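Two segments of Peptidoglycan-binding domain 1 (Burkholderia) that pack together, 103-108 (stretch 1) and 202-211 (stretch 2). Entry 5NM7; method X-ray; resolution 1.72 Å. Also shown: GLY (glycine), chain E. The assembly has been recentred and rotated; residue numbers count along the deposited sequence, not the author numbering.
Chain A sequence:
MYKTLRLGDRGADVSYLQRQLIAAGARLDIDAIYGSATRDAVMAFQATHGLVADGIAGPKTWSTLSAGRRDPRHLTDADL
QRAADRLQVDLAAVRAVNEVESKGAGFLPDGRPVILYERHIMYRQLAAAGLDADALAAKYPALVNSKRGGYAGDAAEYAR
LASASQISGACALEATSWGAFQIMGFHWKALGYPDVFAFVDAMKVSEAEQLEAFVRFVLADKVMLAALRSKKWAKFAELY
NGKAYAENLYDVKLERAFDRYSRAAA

Stretch 1, residues 103-108: KGAGFL
Stretch 2 202-211: AMKVSEAEQL

An irregular strip, Lys103 to Leu108, lies against a break between two helical segments, the second running from Glu207 onward, with Ser206 as its N-cap. Ser206 (chi1 p) accepts from Glu209 N through OG at 3.2 Å, so the new helix starts with a satisfied amide. Register is set where Gly106 CA and Glu207 CA stand 5.7 Å apart; together the stretches bury 282 Å².

The polar contacts centre on Gly106, whose two backbone groups are both answered by helix side chains. Gly106 N donates to Glu207 OE2 at 2.9 Å, nearly straight at 173°; Gly106 O accepts from Gln210 NE2 at 3.3 Å. Glu207 (m, t, chi3 -4°) extends its carboxylate to the loop, where two waters complete the link: water 1 donates to Glu207 OE1 (2.8 Å) and Gly104 O (2.6 Å), while water 2 donates to Glu207 OE2 (2.8 Å) and accepts from Phe107 N (3.1 Å). Water 1 thus supplies the donor that Gly104 O and the carboxylate, both acceptors, cannot give each other.

Gln210 (m, t, chi3 5°) points toward the loop and also donates through NE2 to Met203 O at 2.9 Å, tying both helical segments to Gly106. Its OE1 is satisfied elsewhere in the structure.

Glycine suits both loop sites for different reasons. At Gly106 (phi/psi -83/-11) an ideal CB would fall 2.0 Å from Gln210 OE1; at Gly104 (98/-91) it would jam against the preceding carbonyl.

Phe107 (-125/146; chi1 m, chi2 94°) supplies the largest buried patch, 95 Å². Gln210 NE2 lies over one ring face, 3.5 Å from Phe107 CZ, and the ring edge meets the helix start, with Phe107 CE1 3.6 Å from Glu207 N and Phe107 CZ 3.6 Å from Ser206 CA.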

# COMPACT_ATOMS: atom_id res chain seq x y z
N LYS A 103 -2.37 0.81 0.33
CA LYS A 103 -3.14 2.04 0.39
C LYS A 103 -2.91 2.92 -0.84
O LYS A 103 -3.69 3.86 -1.08
CB LYS A 103 -2.75 2.85 1.62
CG LYS A 103 -3.11 2.19 2.93
CD LYS A 103 -4.61 2.27 3.18
CE LYS A 103 -5.04 1.65 4.50
NZ LYS A 103 -5.08 0.16 4.45
N GLY A 104 -1.86 2.65 -1.60
CA GLY A 104 -1.51 3.41 -2.79
C GLY A 104 -0.43 4.40 -2.39
O GLY A 104 0.77 4.07 -2.41
N ALA A 105 -0.86 5.60 -1.99
CA ALA A 105 0.08 6.53 -1.38
C ALA A 105 0.51 6.02 0.02
O ALA A 105 -0.32 5.86 0.88
CB ALA A 105 -0.53 7.91 -1.25
N GLY A 106 1.81 5.83 0.19
CA GLY A 106 2.38 5.48 1.49
C GLY A 106 2.63 6.69 2.39
O GLY A 106 2.94 6.53 3.57
N PHE A 107 2.51 7.88 1.81
CA PHE A 107 2.72 9.13 2.54
C PHE A 107 1.53 10.06 2.42
O PHE A 107 0.82 10.08 1.39
CB PHE A 107 3.95 9.87 2.00
CG PHE A 107 5.21 9.12 2.16
CD1 PHE A 107 5.69 8.29 1.13
CD2 PHE A 107 5.89 9.15 3.36
CE1 PHE A 107 6.86 7.57 1.28
CE2 PHE A 107 7.07 8.43 3.50
CZ PHE A 107 7.54 7.63 2.47
N LEU A 108 1.29 10.79 3.50
CA LEU A 108 0.32 11.84 3.54
C LEU A 108 0.81 12.99 2.66
O LEU A 108 1.99 13.10 2.39
CB LEU A 108 0.18 12.38 4.95
CG LEU A 108 -0.30 11.40 6.01
CD1 LEU A 108 -0.17 12.02 7.40
CD2 LEU A 108 -1.71 10.96 5.73
N ALA A 202 12.75 4.00 8.71
CA ALA A 202 12.70 3.41 7.37
C ALA A 202 11.35 3.73 6.71
O ALA A 202 11.28 4.05 5.49
CB ALA A 202 12.91 1.91 7.44
N MET A 203 10.28 3.63 7.48
CA MET A 203 8.94 3.90 6.94
C MET A 203 8.86 5.34 6.43
O MET A 203 8.10 5.64 5.53
CB MET A 203 7.85 3.66 7.96
CG MET A 203 7.75 2.24 8.53
SD MET A 203 7.44 1.02 7.23
CE MET A 203 9.04 0.39 6.93
N LYS A 204 9.60 6.24 7.05
CA LYS A 204 9.62 7.66 6.62
C LYS A 204 10.41 7.95 5.35
O LYS A 204 10.23 9.03 4.77
CB LYS A 204 10.16 8.49 7.79
CG LYS A 204 9.27 8.55 9.00
CD LYS A 204 9.97 9.29 10.15
CE LYS A 204 8.96 9.58 11.24
NZ LYS A 204 9.65 10.13 12.43
N VAL A 205 11.28 7.03 4.92
CA VAL A 205 12.18 7.26 3.81
C VAL A 205 11.47 7.12 2.47
O VAL A 205 11.54 8.01 1.61
CB VAL A 205 13.38 6.29 3.86
CG1 VAL A 205 14.21 6.33 2.58
CG2 VAL A 205 14.25 6.62 5.07
N SER A 206 10.77 6.01 2.25
CA SER A 206 10.22 5.77 0.92
C SER A 206 9.19 4.66 0.94
O SER A 206 9.13 3.86 1.89
CB SER A 206 11.30 5.36 -0.05
OG SER A 206 11.84 4.09 0.30
N GLU A 207 8.40 4.62 -0.13
CA GLU A 207 7.43 3.51 -0.29
C GLU A 207 8.16 2.19 -0.48
O GLU A 207 7.66 1.13 -0.07
CB GLU A 207 6.52 3.76 -1.46
CG GLU A 207 5.52 4.85 -1.14
CD GLU A 207 4.51 5.09 -2.26
OE1 GLU A 207 4.66 4.45 -3.32
OE2 GLU A 207 3.60 5.91 -2.04
N ALA A 208 9.34 2.23 -1.10
CA ALA A 208 10.17 1.02 -1.21
C ALA A 208 10.47 0.40 0.16
O ALA A 208 10.40 -0.81 0.31
CB ALA A 208 11.44 1.33 -1.98
N GLU A 209 10.80 1.23 1.16
CA GLU A 209 11.02 0.73 2.50
C GLU A 209 9.74 0.18 3.11
O GLU A 209 9.77 -0.80 3.84
CB GLU A 209 11.63 1.80 3.41
CG GLU A 209 13.06 2.15 3.05
CD GLU A 209 14.04 0.99 3.33
OE1 GLU A 209 13.78 0.19 4.23
OE2 GLU A 209 15.10 0.88 2.66
N GLN A 210 8.62 0.81 2.80
CA GLN A 210 7.33 0.37 3.30
C GLN A 210 6.95 -0.98 2.70
O GLN A 210 6.42 -1.83 3.41
CB GLN A 210 6.29 1.42 2.96
CG GLN A 210 6.56 2.70 3.70
CD GLN A 210 5.60 3.80 3.30
OE1 GLN A 210 4.68 3.58 2.53
NE2 GLN A 210 5.80 4.98 3.86
N LEU A 211 7.23 -1.16 1.42
CA LEU A 211 7.07 -2.48 0.75
C LEU A 211 8.03 -3.52 1.35
O LEU A 211 7.64 -4.67 1.50
CB LEU A 211 7.33 -2.40 -0.73
CG LEU A 211 7.29 -3.70 -1.57
CD1 LEU A 211 5.94 -4.38 -1.50
CD2 LEU A 211 7.66 -3.38 -3.00
N GLY E . 12.03 -5.71 -1.22
CA GLY E . 10.99 -4.69 -1.55
C GLY E . 11.58 -3.32 -1.78
O GLY E . 12.80 -3.23 -1.72
OXT GLY E . 10.91 -2.30 -2.06
O HOH W 1 2.57 2.61 -3.59
O HOH W 2 3.03 8.51 -1.19